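Local atomic coordinates of CELL WALL surface anchor family protein (Streptococcus pneumoniae, PDB entry 3ZGH), a protein that probably mediates adhesion of pneumococci to host cells by binding keratin 10 through this MSCRAMM-type domain of a serine-rich repeat surface protein. Residues Leu58-Thr63 with Ser157-Pro162. Sequence-based numbering, arbitrary orientation.
Sequences LTFTYT and SSWTVP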
loop_
_atom_site.group_PDB
_atom_site.type_symbol
_atom_site.label_atom_id
_atom_site.label_comp_id
_atom_site.label_asym_id
_atom_site.label_seq_id
_atom_site.Cartn_x
_atom_site.Cartn_y
_atom_site.Cartn_z
ATOM N N LEU A 58 14.460 1.035 5.636
ATOM C CA LEU A 58 13.611 0.518 4.588
ATOM C C LEU A 58 12.671 1.642 4.176
ATOM O O LEU A 58 12.125 2.335 5.057
ATOM C CB LEU A 58 12.759 -0.640 5.088
ATOM C CG LEU A 58 13.436 -1.950 5.496
ATOM C CD1 LEU A 58 12.387 -2.996 5.958
ATOM C CD2 LEU A 58 14.302 -2.497 4.332
ATOM N N THR A 59 12.505 1.830 2.870
ATOM C CA THR A 59 11.487 2.742 2.335
ATOM C C THR A 59 10.415 1.907 1.653
ATOM O O THR A 59 10.713 1.086 0.768
ATOM C CB THR A 59 12.100 3.705 1.327
ATOM O OG1 THR A 59 13.146 4.437 1.983
ATOM C CG2 THR A 59 11.045 4.704 0.740
ATOM N N PHE A 60 9.179 2.112 2.082
ATOM C CA PHE A 60 8.022 1.405 1.552
ATOM C C PHE A 60 7.187 2.370 0.705
ATOM O O PHE A 60 6.910 3.509 1.147
ATOM C CB PHE A 60 7.142 0.916 2.716
ATOM C CG PHE A 60 7.707 -0.228 3.508
ATOM C CD1 PHE A 60 7.286 -1.522 3.268
ATOM C CD2 PHE A 60 8.630 -0.011 4.530
ATOM C CE1 PHE A 60 7.802 -2.604 4.020
ATOM C CE2 PHE A 60 9.098 -1.060 5.308
ATOM C CZ PHE A 60 8.704 -2.363 5.033
ATOM N N THR A 61 6.753 1.926 -0.479
ATOM C CA THR A 61 5.826 2.697 -1.317
ATOM C C THR A 61 4.717 1.732 -1.758
ATOM O O THR A 61 4.969 0.748 -2.472
ATOM C CB THR A 61 6.511 3.317 -2.558
ATOM O OG1 THR A 61 7.635 4.102 -2.151
ATOM C CG2 THR A 61 5.535 4.249 -3.338
ATOM N N TYR A 62 3.504 2.022 -1.309
ATOM C CA TYR A 62 2.357 1.151 -1.457
ATOM C C TYR A 62 1.262 1.836 -2.256
ATOM O O TYR A 62 0.783 2.886 -1.846
ATOM C CB TYR A 62 1.855 0.851 -0.044
ATOM C CG TYR A 62 0.473 0.253 0.067
ATOM C CD1 TYR A 62 0.125 -0.891 -0.624
ATOM C CD2 TYR A 62 -0.471 0.813 0.935
ATOM C CE1 TYR A 62 -1.149 -1.448 -0.484
ATOM C CE2 TYR A 62 -1.709 0.277 1.076
ATOM C CZ TYR A 62 -2.047 -0.844 0.372
ATOM O OH TYR A 62 -3.299 -1.348 0.566
ATOM N N THR A 63 0.847 1.237 -3.363
ATOM C CA THR A 63 -0.109 1.852 -4.280
ATOM C C THR A 63 -1.259 0.887 -4.514
ATOM O O THR A 63 -1.023 -0.292 -4.768
ATOM C CB THR A 63 0.527 2.175 -5.648
ATOM O OG1 THR A 63 1.577 3.110 -5.477
ATOM C CG2 THR A 63 -0.498 2.781 -6.636
ATOM N N SER A 157 0.724 5.381 -0.540
ATOM C CA SER A 157 1.175 5.719 0.792
ATOM C C SER A 157 2.648 5.324 0.868
ATOM O O SER A 157 3.052 4.290 0.268
ATOM C CB SER A 157 0.367 4.936 1.829
ATOM O OG SER A 157 -1.026 5.311 1.853
ATOM N N SER A 158 3.473 6.119 1.558
ATOM C CA SER A 158 4.885 5.737 1.696
ATOM C C SER A 158 5.366 6.093 3.081
ATOM O O SER A 158 4.854 7.041 3.710
ATOM C CB SER A 158 5.780 6.426 0.658
ATOM O OG SER A 158 5.697 7.840 0.836
ATOM N N TRP A 159 6.353 5.328 3.564
ATOM C CA TRP A 159 6.915 5.543 4.908
ATOM C C TRP A 159 8.301 4.902 4.924
ATOM O O TRP A 159 8.633 4.104 4.021
ATOM C CB TRP A 159 6.019 4.942 5.995
ATOM C CG TRP A 159 5.827 3.449 5.922
ATOM C CD1 TRP A 159 6.528 2.472 6.626
ATOM C CD2 TRP A 159 4.885 2.748 5.116
ATOM N NE1 TRP A 159 6.090 1.215 6.262
ATOM C CE2 TRP A 159 5.080 1.357 5.341
ATOM C CE3 TRP A 159 3.916 3.157 4.188
ATOM C CZ2 TRP A 159 4.327 0.384 4.700
ATOM C CZ3 TRP A 159 3.161 2.174 3.544
ATOM C CH2 TRP A 159 3.372 0.805 3.811
ATOM N N THR A 160 9.095 5.258 5.924
ATOM C CA THR A 160 10.382 4.639 6.118
ATOM C C THR A 160 10.415 3.949 7.473
ATOM O O THR A 160 9.620 4.266 8.384
ATOM C CB THR A 160 11.507 5.681 6.057
ATOM O OG1 THR A 160 11.265 6.662 7.057
ATOM C CG2 THR A 160 11.557 6.364 4.666
ATOM N N VAL A 161 11.356 3.022 7.630
ATOM C CA VAL A 161 11.538 2.312 8.910
ATOM C C VAL A 161 13.038 2.174 9.118
ATOM O O VAL A 161 13.725 1.617 8.252
ATOM C CB VAL A 161 10.903 0.896 8.885
ATOM C CG1 VAL A 161 11.037 0.234 10.240
ATOM C CG2 VAL A 161 9.396 0.944 8.476
ATOM N N PRO A 162 13.556 2.664 10.260
ATOM C CA PRO A 162 15.002 2.567 10.477
ATOM C C PRO A 162 15.453 1.119 10.583
ATOM O O PRO A 162 14.735 0.283 11.150
ATOM C CB PRO A 162 15.227 3.282 11.825
ATOM C CG PRO A 162 13.978 4.124 12.048
ATOM C CD PRO A 162 12.861 3.404 11.335
#
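The backbone N of Phe60 gives its hydrogen to Trp159 O over 2.8 Å in an almost straight bond (174° at the hydrogen), while Trp159 N returns a longer one to Phe60 O, 3.1 Å away. Equivalent two-bond rings join Leu58 to Val161 and Tyr62 to Ser157, and at the non-hydrogen-bonded pairs between them CA-H groups lean on the same carbonyls, as where Thr160 CA comes within 3.1 Å of Leu58 O. The pairing illustrates how an antiparallel ladder places large side chains of paired residues beside each other on one face of the sheet. With chi1 at 62°, CG of Trp159 sits between its backbone N and carbonyl carbon. The indole reaches the Phe60 side chain, and its six-membered ring takes Phe60 CB over one face, 3.6 Å from the ring centroid, a CH-pi contact. The phenyl ring continues beyond, almost parallel to the five-membered ring of the indole (8°) but displaced, with little of one ring over the other; Phe60 CD2 meets Trp159 NE1 at 3.3 Å. Val161 CG2 borders both rings, at the indole edge and 3.8 Å from Phe60 CE2, and Tyr62 CB touches the benzo end at Trp159 CZ3. Phe170 meets the Phe60 ring edge-to-face, Trp138 packs against the indole, and Asn88 O and Tyr175 N bind Tyr62 OH. Thr59 beside Thr160 and Thr61 beside Ser158 give the reverse face its hydroxyls. Strands 57-65 and 154-162 thus form a central antiparallel pair of an amphipathic sheet, its largely apolar face buried within this MSCRAMM domain.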